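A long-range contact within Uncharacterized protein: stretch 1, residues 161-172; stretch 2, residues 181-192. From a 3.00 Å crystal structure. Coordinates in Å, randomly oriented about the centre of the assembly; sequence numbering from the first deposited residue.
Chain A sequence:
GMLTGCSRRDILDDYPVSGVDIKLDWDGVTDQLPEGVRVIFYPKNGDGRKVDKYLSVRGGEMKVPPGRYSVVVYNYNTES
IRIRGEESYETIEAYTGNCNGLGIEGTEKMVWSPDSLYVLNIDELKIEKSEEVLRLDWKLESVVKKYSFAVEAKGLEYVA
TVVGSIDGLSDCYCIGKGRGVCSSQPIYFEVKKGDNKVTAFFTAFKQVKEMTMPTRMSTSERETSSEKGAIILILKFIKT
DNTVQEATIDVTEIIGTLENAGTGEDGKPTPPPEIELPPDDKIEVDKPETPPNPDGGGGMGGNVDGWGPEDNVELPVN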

# COMPACT_ATOMS: atom_id res chain seq x y z
N THR A 161 -1.69 -11.14 25.57
CA THR A 161 -1.88 -10.72 24.18
C THR A 161 -0.56 -10.69 23.45
O THR A 161 0.48 -10.54 24.09
N VAL A 162 -0.61 -10.87 22.10
CA VAL A 162 0.56 -10.85 21.21
C VAL A 162 0.42 -9.72 20.18
O VAL A 162 -0.65 -9.59 19.55
N VAL A 163 1.49 -8.92 20.01
CA VAL A 163 1.53 -7.81 19.07
C VAL A 163 2.63 -8.10 18.04
O VAL A 163 3.82 -8.18 18.39
N GLY A 164 2.22 -8.25 16.79
CA GLY A 164 3.15 -8.47 15.69
C GLY A 164 3.56 -7.20 14.98
O GLY A 164 2.80 -6.23 14.90
N SER A 165 4.77 -7.20 14.44
CA SER A 165 5.34 -6.11 13.66
C SER A 165 6.24 -6.71 12.61
O SER A 165 6.84 -7.77 12.84
N ILE A 166 6.30 -6.08 11.43
CA ILE A 166 7.15 -6.56 10.36
C ILE A 166 7.91 -5.36 9.77
O ILE A 166 7.33 -4.35 9.33
N ASP A 167 9.24 -5.47 9.86
CA ASP A 167 10.19 -4.48 9.39
C ASP A 167 10.75 -4.89 8.06
O ASP A 167 10.91 -6.09 7.82
N GLY A 168 11.07 -3.92 7.22
CA GLY A 168 11.69 -4.18 5.93
C GLY A 168 10.78 -4.21 4.72
O GLY A 168 11.27 -4.34 3.60
N LEU A 169 9.45 -4.12 4.92
CA LEU A 169 8.53 -4.13 3.79
C LEU A 169 8.14 -2.71 3.43
O LEU A 169 8.47 -1.79 4.17
N SER A 170 7.50 -2.51 2.27
CA SER A 170 7.12 -1.18 1.81
C SER A 170 5.82 -0.77 2.51
O SER A 170 4.76 -1.36 2.29
N ASP A 171 5.93 0.22 3.40
CA ASP A 171 4.79 0.73 4.18
C ASP A 171 4.27 2.01 3.54
O ASP A 171 3.28 2.59 4.01
N CYS A 172 4.95 2.45 2.46
CA CYS A 172 4.63 3.61 1.63
C CYS A 172 4.72 3.27 0.17
O CYS A 172 5.49 2.39 -0.19
N VAL A 181 8.17 2.12 -0.79
CA VAL A 181 9.31 2.59 -0.01
C VAL A 181 9.09 2.24 1.48
O VAL A 181 7.95 2.18 1.98
N CYS A 182 10.20 1.91 2.16
CA CYS A 182 10.22 1.50 3.55
C CYS A 182 10.69 2.66 4.42
O CYS A 182 11.81 3.16 4.25
N SER A 183 9.82 3.08 5.34
CA SER A 183 10.10 4.21 6.21
C SER A 183 10.89 3.81 7.44
O SER A 183 11.15 4.67 8.29
N SER A 184 11.25 2.52 7.56
CA SER A 184 11.97 1.97 8.71
C SER A 184 11.07 1.95 10.00
O SER A 184 11.54 1.61 11.09
N GLN A 185 9.77 2.24 9.83
CA GLN A 185 8.72 2.15 10.83
C GLN A 185 7.99 0.82 10.64
O GLN A 185 7.50 0.55 9.53
N PRO A 186 7.92 -0.05 11.65
CA PRO A 186 7.29 -1.37 11.45
C PRO A 186 5.79 -1.34 11.22
O PRO A 186 5.08 -0.49 11.77
N ILE A 187 5.30 -2.29 10.41
CA ILE A 187 3.86 -2.42 10.19
C ILE A 187 3.32 -3.27 11.32
O ILE A 187 3.82 -4.37 11.55
N TYR A 188 2.34 -2.78 12.04
CA TYR A 188 1.72 -3.50 13.13
C TYR A 188 0.64 -4.39 12.63
O TYR A 188 -0.12 -4.01 11.73
N PHE A 189 0.48 -5.54 13.29
CA PHE A 189 -0.61 -6.46 13.01
C PHE A 189 -0.96 -7.22 14.28
O PHE A 189 -0.10 -7.45 15.13
N GLU A 190 -2.23 -7.56 14.43
CA GLU A 190 -2.67 -8.37 15.56
C GLU A 190 -2.33 -9.81 15.29
O GLU A 190 -2.25 -10.22 14.11
N VAL A 191 -2.13 -10.58 16.37
CA VAL A 191 -1.77 -12.01 16.33
C VAL A 191 -2.80 -12.80 17.13
O VAL A 191 -3.06 -12.46 18.29
N LYS A 192 -3.38 -13.84 16.51
CA LYS A 192 -4.39 -14.74 17.09
C LYS A 192 -3.64 -15.84 17.83
O LYS A 192 -2.78 -16.49 17.23

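Antiparallel strands divide their side chains between two faces, and a rotamer is best understood by asking what the neighbouring strand offers on that face. The pairing of residues 161-167 with residues 187-192 is a compact example. Two pairs of backbone hydrogen bonds, between Gly 164 and Phe 189 and between Ile 166 and Ile 187, fix the register and place Val 162, Gly 164 and Ile 166 on the same face as Val 191, Phe 189 and Ile 187.

The centre of that face is a glycine and an aromatic ring. Phe 189 adopts chi1 p (54°) with chi2 near 89°, which brings its ring back across the partner strand. One face of the ring covers Gly 164, whose CA lies 3.8 Å from the centroid of the Phe 189 ring in a CH-pi contact. The absence of a side chain is what makes room: an ideal CB on Gly 164 would fall 2.1 Å from CE1 of Phe 189, a clear clash. Next to it, Ile 166 is t at chi1, with chi2 between wells at 128°; its CG2 packs 3.8 Å from CE2 of Phe 189 and 4.0 Å from CB of Ile 187, while the end of the side chain leads away. Val 162 and Val 191, both t, meet CB to CB at 3.8 Å, and CG2 of Val 191 also approaches N of Gly 164 at 3.5 Å.

On the other face, Tyr 188 takes chi1 t (155°), and its ring extends along the partner strand to meet Val 163, also t, whose CG1 reaches the ring edge 3.7 Å from CD1 of Tyr 188. Ser 165 (p) rests its CB 3.8 Å from CB of Pro 186.

Beyond the strands, polar groups take over. Asp 171 points toward the other stretch and, with chi1 p (53°), presents its carboxylate to the turn: Ser 183 OG donates to Asp 171 OD1 at 2.7 Å, and Ser 183 N donates to Asp 171 OD2 at 3.0 Å. Ser 183, itself p, thus offers hydroxyl and amide to the same carboxylate, and its OG also accepts a hydrogen bond from NE2 of Gln 185 at 3.1 Å. The aliphatic part of Asp 171 is used as well, its CB lying 3.8 Å from CG1 of Ile 187, which is m at chi1 and t at chi2.

At the far end, Cys 172 (m) and Val 181 (p) pack CB of the cysteine against CG1 of the valine at 3.5 Å.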

# COMPACT_ATOMS: atom_id res chain seq x y z
CB THR A 161 -2.62 -9.38 24.09
OG1 THR A 161 -3.01 -9.18 22.73
CG2 THR A 161 -1.84 -8.20 24.66
CB VAL A 162 0.82 -12.18 20.49
CG1 VAL A 162 2.24 -12.23 19.95
CG2 VAL A 162 0.58 -13.36 21.41
CB VAL A 163 1.68 -6.43 19.80
CG1 VAL A 163 2.21 -5.32 18.89
CG2 VAL A 163 0.36 -6.01 20.42
CB SER A 165 6.09 -5.10 14.52
OG SER A 165 6.92 -5.68 15.52
CB ILE A 166 6.39 -7.40 9.31
CG1 ILE A 166 7.32 -7.98 8.25
CG2 ILE A 166 5.22 -6.65 8.70
CD1 ILE A 166 7.20 -9.40 8.06
CB ASP A 167 11.33 -4.35 10.39
CG ASP A 167 11.14 -3.24 11.39
OD1 ASP A 167 10.95 -2.08 10.95
OD2 ASP A 167 11.24 -3.52 12.61
CB LEU A 169 7.29 -5.00 4.06
CG LEU A 169 7.51 -6.49 4.29
CD1 LEU A 169 6.21 -7.18 4.56
CD2 LEU A 169 8.13 -7.13 3.13
CB SER A 170 6.99 -1.16 0.28
OG SER A 170 8.07 -1.84 -0.34
CB ASP A 171 5.20 0.93 5.65
CG ASP A 171 6.43 1.78 5.84
OD1 ASP A 171 6.30 3.02 5.82
OD2 ASP A 171 7.54 1.20 6.02
CB CYS A 172 5.56 4.76 1.96
SG CYS A 172 5.30 5.42 3.60
CB VAL A 181 9.66 4.09 -0.26
CG1 VAL A 181 8.72 5.03 0.46
CG2 VAL A 181 11.10 4.38 0.11
CB CYS A 182 11.08 0.27 3.74
SG CYS A 182 11.14 -0.32 5.45
CB SER A 183 8.81 4.89 6.62
OG SER A 183 8.09 4.10 7.55
CB SER A 184 13.31 2.68 8.91
OG SER A 184 13.99 2.77 7.66
CB GLN A 185 7.73 3.30 10.68
CG GLN A 185 8.28 4.67 10.99
CD GLN A 185 7.18 5.67 10.87
OE1 GLN A 185 6.66 6.19 11.87
NE2 GLN A 185 6.75 5.92 9.63
CB PRO A 186 7.58 -2.09 12.77
CG PRO A 186 8.73 -1.35 13.37
CD PRO A 186 8.48 0.07 13.01
CB ILE A 187 3.52 -3.02 8.81
CG1 ILE A 187 4.00 -2.10 7.67
CG2 ILE A 187 2.01 -3.28 8.70
CD1 ILE A 187 4.00 -2.75 6.34
CB TYR A 188 1.13 -2.51 14.15
CG TYR A 188 -0.02 -3.03 15.00
CD1 TYR A 188 0.22 -3.70 16.20
CD2 TYR A 188 -1.33 -2.72 14.69
CE1 TYR A 188 -0.82 -4.10 17.03
CE2 TYR A 188 -2.38 -3.11 15.52
CZ TYR A 188 -2.13 -3.82 16.67
OH TYR A 188 -3.19 -4.20 17.47
CB PHE A 189 -0.30 -7.41 11.84
CG PHE A 189 0.98 -8.17 11.96
CD1 PHE A 189 1.02 -9.41 12.59
CD2 PHE A 189 2.17 -7.66 11.43
CE1 PHE A 189 2.21 -10.13 12.68
CE2 PHE A 189 3.36 -8.37 11.54
CZ PHE A 189 3.38 -9.60 12.16
CB GLU A 190 -4.18 -8.23 15.81
CG GLU A 190 -4.64 -6.80 15.87
CD GLU A 190 -6.10 -6.59 16.17
OE1 GLU A 190 -6.85 -7.59 16.23
OE2 GLU A 190 -6.49 -5.41 16.36
CB VAL A 191 -0.34 -12.25 16.86
CG1 VAL A 191 0.03 -13.71 16.77
CG2 VAL A 191 0.69 -11.38 16.12
CB LYS A 192 -5.31 -15.32 15.98
CG LYS A 192 -6.45 -16.20 16.51
CD LYS A 192 -7.24 -16.91 15.41
CE LYS A 192 -8.30 -17.82 15.98
NZ LYS A 192 -9.21 -18.36 14.93